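Local coordinates for protein arylsulfatase (Pseudoalteromonas sp. MB47, PDB 7AJ0) that probably removes sulfate groups from fucoidan, as an exo-acting, calcium-containing sulfatase assembled as a hexamer, at residues L144-G149 against G172-Y177; K151-G156 against V249-Q254. All blocks are in the same frame, centred on the assembly; numbering follows the deposited sequence.

Contact 1: residues L144-G149 against G172-Y177; sequences LLSKVG and GFDYFY
The carboxylate of Asp174 is the flat group that matters here, and Ser146 reaches it from obliquely above one face. Ser146 OG is 2.9 Å from Asp174 OD2 and 3.2 Å from Asp174 OD1, well out of the carboxylate plane, so it leans over the group more than it meets an edge. The angle Asp174 CG-OD2 to Ser146 OG is about 95°. With OG anti to the carbonyl carbon (chi1 -81°), the hydroxyl is carried across the gap between the segments. The hydrogen bond to OD2 is possible but not settled: Ser146 OG also hydrogen-bonds Thr152 OG1 and, weakly, Gly142 O, so its proton cannot be assigned to OD2. Both carboxylate oxygens have further partners: OD2 accepts from Thr152 N, and OD1 forms a salt bridge with Lys221, which also binds Gly172 O. These probably favour a charged carboxylate and hold it in place. With 95 Å² buried, the contact is small and polar. It joins the last turn of helix 141-146, closed by a Schellman motif with Gly149 as C-prime residue, to the loop entering strand 175-177, which runs between strands 151-155 and 215-220 of the central sheet.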
ATOM      1  N   LEU A 144      -6.379   7.333 -50.825  1.00 27.89           N
ATOM      2  CA  LEU A 144      -7.487   6.670 -51.501  1.00 28.07           C
ATOM      3  C   LEU A 144      -8.584   7.650 -51.899  1.00 28.06           C
ATOM      4  O   LEU A 144      -9.197   7.493 -52.960  1.00 28.54           O
ATOM      5  CB  LEU A 144      -8.053   5.563 -50.610  1.00 27.61           C
ATOM      6  CG  LEU A 144      -7.065   4.439 -50.296  1.00 27.71           C
ATOM      7  CD1 LEU A 144      -7.725   3.351 -49.475  1.00 27.31           C
ATOM      8  CD2 LEU A 144      -6.477   3.854 -51.573  1.00 28.53           C
ATOM      9  N   LEU A 145      -8.839   8.668 -51.077  1.00 27.57           N
ATOM     10  CA  LEU A 145      -9.886   9.629 -51.408  1.00 27.59           C
ATOM     11  C   LEU A 145      -9.409  10.642 -52.443  1.00 28.17           C
ATOM     12  O   LEU A 145     -10.179  11.039 -53.324  1.00 28.56           O
ATOM     13  CB  LEU A 145     -10.366  10.336 -50.141  1.00 26.91           C
ATOM     14  CG  LEU A 145     -11.115   9.443 -49.150  1.00 26.37           C
ATOM     15  CD1 LEU A 145     -11.367  10.180 -47.845  1.00 25.77           C
ATOM     16  CD2 LEU A 145     -12.425   8.950 -49.750  1.00 26.57           C
ATOM     17  N   SER A 146      -8.147  11.069 -52.361  1.00 28.31           N
ATOM     18  CA  SER A 146      -7.598  11.930 -53.402  1.00 28.97           C
ATOM     19  C   SER A 146      -7.747  11.299 -54.779  1.00 29.70           C
ATOM     20  O   SER A 146      -7.901  12.010 -55.780  1.00 30.27           O
ATOM     21  CB  SER A 146      -6.123  12.225 -53.126  1.00 29.09           C
ATOM     22  OG  SER A 146      -5.981  13.258 -52.169  1.00 34.34           O
ATOM     23  N   LYS A 147      -7.706   9.968 -54.851  1.00 29.75           N
ATOM     24  CA  LYS A 147      -7.793   9.275 -56.130  1.00 30.50           C
ATOM     25  C   LYS A 147      -9.180   9.373 -56.749  1.00 30.66           C
ATOM     26  O   LYS A 147      -9.309   9.193 -57.964  1.00 31.41           O
ATOM     27  CB  LYS A 147      -7.398   7.808 -55.943  1.00 30.51           C
ATOM     28  CG  LYS A 147      -7.180   7.033 -57.232  1.00 48.39           C
ATOM     29  CD  LYS A 147      -6.026   7.608 -58.039  1.00 49.55           C
ATOM     30  CE  LYS A 147      -5.769   6.793 -59.294  1.00 33.01           C
ATOM     31  NZ  LYS A 147      -4.768   7.451 -60.177  1.00 51.80           N
ATOM     32  N   VAL A 148     -10.213   9.666 -55.956  1.00 30.05           N
ATOM     33  CA  VAL A 148     -11.574   9.738 -56.477  1.00 30.23           C
ATOM     34  C   VAL A 148     -12.121  11.157 -56.366  1.00 30.12           C
ATOM     35  O   VAL A 148     -13.337  11.358 -56.263  1.00 34.60           O
ATOM     36  CB  VAL A 148     -12.506   8.744 -55.754  1.00 29.75           C
ATOM     37  CG1 VAL A 148     -11.959   7.330 -55.863  1.00 37.81           C
ATOM     38  CG2 VAL A 148     -12.694   9.144 -54.296  1.00 28.89           C
ATOM     39  N   GLY A 149     -11.233  12.146 -56.381  1.00 30.22           N
ATOM     40  CA  GLY A 149     -11.637  13.527 -56.533  1.00 40.28           C
ATOM     41  C   GLY A 149     -11.697  14.356 -55.270  1.00 32.45           C
ATOM     42  O   GLY A 149     -12.057  15.538 -55.349  1.00 29.74           O
ATOM     43  N   GLY A 172      -0.019  10.603 -49.089  1.00 28.60           N
ATOM     44  CA  GLY A 172      -1.334  10.555 -49.697  1.00 28.48           C
ATOM     45  C   GLY A 172      -2.107  11.857 -49.670  1.00 28.26           C
ATOM     46  O   GLY A 172      -2.816  12.179 -50.628  1.00 34.69           O
ATOM     47  N   PHE A 173      -1.995  12.612 -48.583  1.00 27.79           N
ATOM     48  CA  PHE A 173      -2.764  13.842 -48.452  1.00 27.58           C
ATOM     49  C   PHE A 173      -2.268  14.892 -49.438  1.00 28.24           C
ATOM     50  O   PHE A 173      -1.071  14.985 -49.723  1.00 28.72           O
ATOM     51  CB  PHE A 173      -2.671  14.384 -47.025  1.00 27.01           C
ATOM     52  CG  PHE A 173      -3.328  13.507 -45.997  1.00 26.36           C
ATOM     53  CD1 PHE A 173      -2.625  12.479 -45.392  1.00 26.25           C
ATOM     54  CD2 PHE A 173      -4.649  13.718 -45.630  1.00 25.92           C
ATOM     55  CE1 PHE A 173      -3.227  11.673 -44.442  1.00 25.70           C
ATOM     56  CE2 PHE A 173      -5.257  12.916 -44.681  1.00 25.38           C
ATOM     57  CZ  PHE A 173      -4.545  11.892 -44.085  1.00 25.27           C
ATOM     58  N   ASP A 174      -3.204  15.691 -49.960  1.00 28.30           N
ATOM     59  CA  ASP A 174      -2.834  16.748 -50.894  1.00 28.95           C
ATOM     60  C   ASP A 174      -2.104  17.889 -50.197  1.00 28.92           C
ATOM     61  O   ASP A 174      -1.250  18.540 -50.807  1.00 29.54           O
ATOM     62  CB  ASP A 174      -4.077  17.297 -51.598  1.00 29.06           C
ATOM     63  CG  ASP A 174      -4.762  16.268 -52.474  1.00 32.17           C
ATOM     64  OD1 ASP A 174      -4.066  15.574 -53.248  1.00 29.77           O
ATOM     65  OD2 ASP A 174      -6.003  16.155 -52.389  1.00 32.57           O
ATOM     66  N   TYR A 175      -2.426  18.152 -48.934  1.00 28.27           N
ATOM     67  CA  TYR A 175      -1.911  19.322 -48.238  1.00 28.24           C
ATOM     68  C   TYR A 175      -1.634  18.976 -46.786  1.00 27.64           C
ATOM     69  O   TYR A 175      -2.464  18.341 -46.129  1.00 27.06           O
ATOM     70  CB  TYR A 175      -2.911  20.484 -48.328  1.00 28.20           C
ATOM     71  CG  TYR A 175      -2.409  21.789 -47.759  1.00 28.30           C
ATOM     72  CD1 TYR A 175      -1.287  22.408 -48.290  1.00 28.95           C
ATOM     73  CD2 TYR A 175      -3.064  22.412 -46.706  1.00 27.81           C
ATOM     74  CE1 TYR A 175      -0.823  23.602 -47.781  1.00 30.55           C
ATOM     75  CE2 TYR A 175      -2.608  23.611 -46.191  1.00 27.95           C
ATOM     76  CZ  TYR A 175      -1.487  24.200 -46.734  1.00 28.59           C
ATOM     77  OH  TYR A 175      -1.023  25.390 -46.230  1.00 30.97           O
ATOM     78  N   PHE A 176      -0.467  19.391 -46.296  1.00 27.83           N
ATOM     79  CA  PHE A 176      -0.135  19.297 -44.883  1.00 27.36           C
ATOM     80  C   PHE A 176       0.287  20.665 -44.367  1.00 27.50           C
ATOM     81  O   PHE A 176       0.981  21.417 -45.061  1.00 28.11           O
ATOM     82  CB  PHE A 176       0.989  18.297 -44.609  1.00 27.47           C
ATOM     83  CG  PHE A 176       1.528  18.367 -43.205  1.00 27.14           C
ATOM     84  CD1 PHE A 176       0.693  18.149 -42.120  1.00 26.47           C
ATOM     85  CD2 PHE A 176       2.861  18.654 -42.968  1.00 27.57           C
ATOM     86  CE1 PHE A 176       1.176  18.212 -40.828  1.00 26.21           C
ATOM     87  CE2 PHE A 176       3.350  18.720 -41.675  1.00 30.83           C
ATOM     88  CZ  PHE A 176       2.504  18.498 -40.605  1.00 26.64           C
ATOM     89  N   TYR A 177      -0.132  20.978 -43.144  1.00 26.98           N
ATOM     90  CA  TYR A 177       0.295  22.205 -42.479  1.00 27.10           C
ATOM     91  C   TYR A 177       0.168  21.966 -40.981  1.00 26.54           C
ATOM     92  O   TYR A 177      -0.952  21.903 -40.465  1.00 26.05           O
ATOM     93  CB  TYR A 177      -0.552  23.395 -42.919  1.00 27.24           C
ATOM     94  CG  TYR A 177      -0.050  24.721 -42.388  1.00 27.50           C
ATOM     95  CD1 TYR A 177      -0.145  25.032 -41.039  1.00 27.12           C
ATOM     96  CD2 TYR A 177       0.521  25.661 -43.236  1.00 28.19           C
ATOM     97  CE1 TYR A 177       0.317  26.235 -40.547  1.00 27.41           C
ATOM     98  CE2 TYR A 177       0.985  26.872 -42.752  1.00 28.48           C
ATOM     99  CZ  TYR A 177       0.878  27.152 -41.408  1.00 28.08           C
ATOM    100  OH  TYR A 177       1.334  28.349 -40.914  1.00 28.41           O
TER

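Contact 2: residues K151-G156 against V249-Q254; sequences KTALIG and VKFINQ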
ATOM      1  N   LYS A 151     -10.178  16.616 -52.277  1.00 28.32           N
ATOM      2  CA  LYS A 151      -9.024  17.380 -51.817  1.00 28.30           C
ATOM      3  C   LYS A 151      -8.808  17.024 -50.347  1.00 27.56           C
ATOM      4  O   LYS A 151      -9.688  17.259 -49.511  1.00 27.09           O
ATOM      5  CB  LYS A 151      -9.234  18.879 -51.997  1.00 28.55           C
ATOM      6  CG  LYS A 151      -9.295  19.330 -53.455  1.00 34.68           C
ATOM      7  CD  LYS A 151      -7.955  19.164 -54.180  1.00 58.39           C
ATOM      8  CE  LYS A 151      -6.925  20.199 -53.736  1.00 52.89           C
ATOM      9  NZ  LYS A 151      -5.605  20.001 -54.407  1.00 56.52           N
ATOM     10  N   THR A 152      -7.657  16.439 -50.039  1.00 27.51           N
ATOM     11  CA  THR A 152      -7.392  15.859 -48.732  1.00 26.89           C
ATOM     12  C   THR A 152      -6.289  16.633 -48.025  1.00 26.84           C
ATOM     13  O   THR A 152      -5.285  17.004 -48.639  1.00 27.34           O
ATOM     14  CB  THR A 152      -6.989  14.388 -48.871  1.00 26.90           C
ATOM     15  OG1 THR A 152      -5.766  14.294 -49.613  1.00 36.06           O
ATOM     16  CG2 THR A 152      -8.069  13.607 -49.599  1.00 27.02           C
ATOM     17  N   ALA A 153      -6.476  16.869 -46.730  1.00 26.27           N
ATOM     18  CA  ALA A 153      -5.509  17.644 -45.972  1.00 26.23           C
ATOM     19  C   ALA A 153      -5.500  17.205 -44.519  1.00 25.62           C
ATOM     20  O   ALA A 153      -6.525  16.796 -43.967  1.00 25.19           O
ATOM     21  CB  ALA A 153      -5.812  19.148 -46.049  1.00 26.40           C
ATOM     22  N   LEU A 154      -4.322  17.287 -43.911  1.00 25.64           N
ATOM     23  CA  LEU A 154      -4.162  17.198 -42.466  1.00 25.17           C
ATOM     24  C   LEU A 154      -3.538  18.507 -42.008  1.00 25.32           C
ATOM     25  O   LEU A 154      -2.456  18.877 -42.476  1.00 25.78           O
ATOM     26  CB  LEU A 154      -3.294  16.010 -42.062  1.00 25.10           C
ATOM     27  CG  LEU A 154      -3.266  15.735 -40.556  1.00 24.61           C
ATOM     28  CD1 LEU A 154      -3.179  14.239 -40.297  1.00 24.43           C
ATOM     29  CD2 LEU A 154      -2.115  16.463 -39.877  1.00 30.70           C
ATOM     30  N   ILE A 155      -4.225  19.210 -41.115  1.00 24.99           N
ATOM     31  CA  ILE A 155      -3.781  20.504 -40.617  1.00 25.14           C
ATOM     32  C   ILE A 155      -3.674  20.396 -39.105  1.00 24.72           C
ATOM     33  O   ILE A 155      -4.687  20.244 -38.412  1.00 24.30           O
ATOM     34  CB  ILE A 155      -4.727  21.638 -41.037  1.00 25.27           C
ATOM     35  CG1 ILE A 155      -4.635  21.837 -42.554  1.00 25.80           C
ATOM     36  CG2 ILE A 155      -4.392  22.913 -40.284  1.00 25.37           C
ATOM     37  CD1 ILE A 155      -5.573  22.885 -43.112  1.00 26.02           C
ATOM     38  N   GLY A 156      -2.446  20.461 -38.595  1.00 24.88           N
ATOM     39  CA  GLY A 156      -2.214  20.393 -37.167  1.00 24.57           C
ATOM     40  C   GLY A 156      -1.157  19.383 -36.774  1.00 24.59           C
ATOM     41  O   GLY A 156      -0.156  19.210 -37.476  1.00 25.01           O
ATOM     42  N   VAL A 249      -9.478  27.120 -42.515  1.00 26.33           N
ATOM     43  CA  VAL A 249     -10.456  27.987 -43.167  1.00 26.71           C
ATOM     44  C   VAL A 249     -10.082  28.191 -44.630  1.00 27.30           C
ATOM     45  O   VAL A 249     -10.920  28.058 -45.528  1.00 27.53           O
ATOM     46  CB  VAL A 249     -10.569  29.326 -42.418  1.00 26.88           C
ATOM     47  CG1 VAL A 249     -11.335  30.341 -43.255  1.00 27.43           C
ATOM     48  CG2 VAL A 249     -11.246  29.126 -41.070  1.00 26.37           C
ATOM     49  N   LYS A 250      -8.812  28.512 -44.892  1.00 27.61           N
ATOM     50  CA  LYS A 250      -8.370  28.670 -46.275  1.00 28.22           C
ATOM     51  C   LYS A 250      -8.600  27.392 -47.074  1.00 28.14           C
ATOM     52  O   LYS A 250      -9.033  27.444 -48.230  1.00 28.59           O
ATOM     53  CB  LYS A 250      -6.894  29.067 -46.316  1.00 28.56           C
ATOM     54  CG  LYS A 250      -6.612  30.484 -45.833  1.00 28.86           C
ATOM     55  CD  LYS A 250      -5.130  30.825 -45.947  1.00 31.03           C
ATOM     56  CE  LYS A 250      -4.840  32.237 -45.451  1.00 51.65           C
ATOM     57  NZ  LYS A 250      -3.385  32.569 -45.488  1.00 64.40           N
ATOM     58  N   PHE A 251      -8.330  26.233 -46.468  1.00 27.62           N
ATOM     59  CA  PHE A 251      -8.464  24.972 -47.190  1.00 27.58           C
ATOM     60  C   PHE A 251      -9.919  24.688 -47.546  1.00 27.51           C
ATOM     61  O   PHE A 251     -10.233  24.341 -48.691  1.00 27.89           O
ATOM     62  CB  PHE A 251      -7.884  23.826 -46.359  1.00 27.05           C
ATOM     63  CG  PHE A 251      -7.972  22.490 -47.034  1.00 27.03           C
ATOM     64  CD1 PHE A 251      -7.052  22.131 -48.005  1.00 27.51           C
ATOM     65  CD2 PHE A 251      -8.980  21.598 -46.708  1.00 26.60           C
ATOM     66  CE1 PHE A 251      -7.134  20.908 -48.638  1.00 27.55           C
ATOM     67  CE2 PHE A 251      -9.066  20.369 -47.335  1.00 26.64           C
ATOM     68  CZ  PHE A 251      -8.140  20.024 -48.301  1.00 28.57           C
ATOM     69  N   ILE A 252     -10.824  24.822 -46.575  1.00 27.07           N
ATOM     70  CA  ILE A 252     -12.236  24.555 -46.839  1.00 27.04           C
ATOM     71  C   ILE A 252     -12.772  25.521 -47.887  1.00 27.68           C
ATOM     72  O   ILE A 252     -13.480  25.119 -48.818  1.00 27.96           O
ATOM     73  CB  ILE A 252     -13.043  24.621 -45.528  1.00 26.52           C
ATOM     74  CG1 ILE A 252     -12.769  23.369 -44.690  1.00 25.94           C
ATOM     75  CG2 ILE A 252     -14.531  24.768 -45.815  1.00 26.66           C
ATOM     76  CD1 ILE A 252     -13.204  23.480 -43.251  1.00 25.46           C
ATOM     77  N   ASN A 253     -12.443  26.810 -47.756  1.00 27.98           N
ATOM     78  CA  ASN A 253     -12.877  27.781 -48.754  1.00 28.66           C
ATOM     79  C   ASN A 253     -12.402  27.389 -50.147  1.00 29.18           C
ATOM     80  O   ASN A 253     -13.162  27.470 -51.118  1.00 29.64           O
ATOM     81  CB  ASN A 253     -12.362  29.176 -48.398  1.00 28.94           C
ATOM     82  CG  ASN A 253     -13.151  29.820 -47.278  1.00 28.66           C
ATOM     83  OD1 ASN A 253     -14.295  29.452 -47.022  1.00 41.18           O
ATOM     84  ND2 ASN A 253     -12.546  30.791 -46.609  1.00 28.73           N
ATOM     85  N   GLN A 254     -11.145  26.956 -50.262  1.00 29.18           N
ATOM     86  CA  GLN A 254     -10.587  26.641 -51.572  1.00 29.76           C
ATOM     87  C   GLN A 254     -11.244  25.407 -52.177  1.00 29.70           C
ATOM     88  O   GLN A 254     -11.484  25.358 -53.388  1.00 30.29           O
ATOM     89  CB  GLN A 254      -9.076  26.449 -51.453  1.00 29.80           C
ATOM     90  CG  GLN A 254      -8.366  26.223 -52.772  1.00 42.10           C
ATOM     91  CD  GLN A 254      -6.858  26.175 -52.615  1.00 40.81           C
ATOM     92  OE1 GLN A 254      -6.331  26.338 -51.514  1.00 45.26           O
ATOM     93  NE2 GLN A 254      -6.155  25.952 -53.720  1.00 43.25           N
TER
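Phe251 drives its ring from the helix onto the strand, and Ala153 receives it. Ala153 CB lies 3.5 Å from the ring centroid and 18° off the ring normal, a CH-pi contact over one face, displaced toward the rim so that CZ and CE1 are the closest ring atoms, each 3.4 Å from Ala153 CB. Phe251 CG is anti to its backbone N (chi1 -180°), and this extended setting carries the ring away from the helix to lie flat over the methyl group. The segment axes are 10.0 Å apart and run almost exactly antiparallel, at 174°. At the ring edge, Lys151 O approaches Phe251 CZ at 3.4 Å, near the ring plane. Beyond this tight centre the packing relaxes. Ile155 CD1 lies 4.1 Å from Phe251 CB, its side chain slanting past that of the phenylalanine, and it turns also to Leu244 and Ser248 of the same helix. At the other end, Lys151 CB stands 4.0 Å from Phe251 CZ, and the partly exposed lysine chain, bent at chi2 and chi3, packs on Asp174. Phe262 and Leu264 of strand 262-267 continue the apolar layer. Between segments 151-156 and 249-254 there is no hydrogen bond, and the side-chain contact is apolar; a polar tie lies nearby, where Glu247 of the same helix hydrogen-bonds Tyr175 OH. The C-H edge of the ring meets a carbonyl oxygen in what is probably a weakly favourable electrostatic approach.

Overall arrangement
The two contacts have centres 11 Å apart and are joined through the neighbouring parallel strands 175-177 (contact 1) and 151-155 (contact 2). Their segments alternate along the chain. They meet directly: Ser146 OG lies 2.8 Å from Thr152 OG1, and Tyr177 O is 2.8 Å from Gly156 N. The Thr152 hydroxyl thus meets Ser146, while Ala153 CB meets Phe251 in segment 249-254 of helix 240-258. The calcium ligands Asp60, Asp61, Asp325 and Asn326 follow the C-terminal ends of strands 53-59 and 318-324, with Cys102 completing the site. Ser146 and Asp174 meet toward the opposite strand ends, at the entry to 175-177, and contact 2 lies along the middle of 151-155.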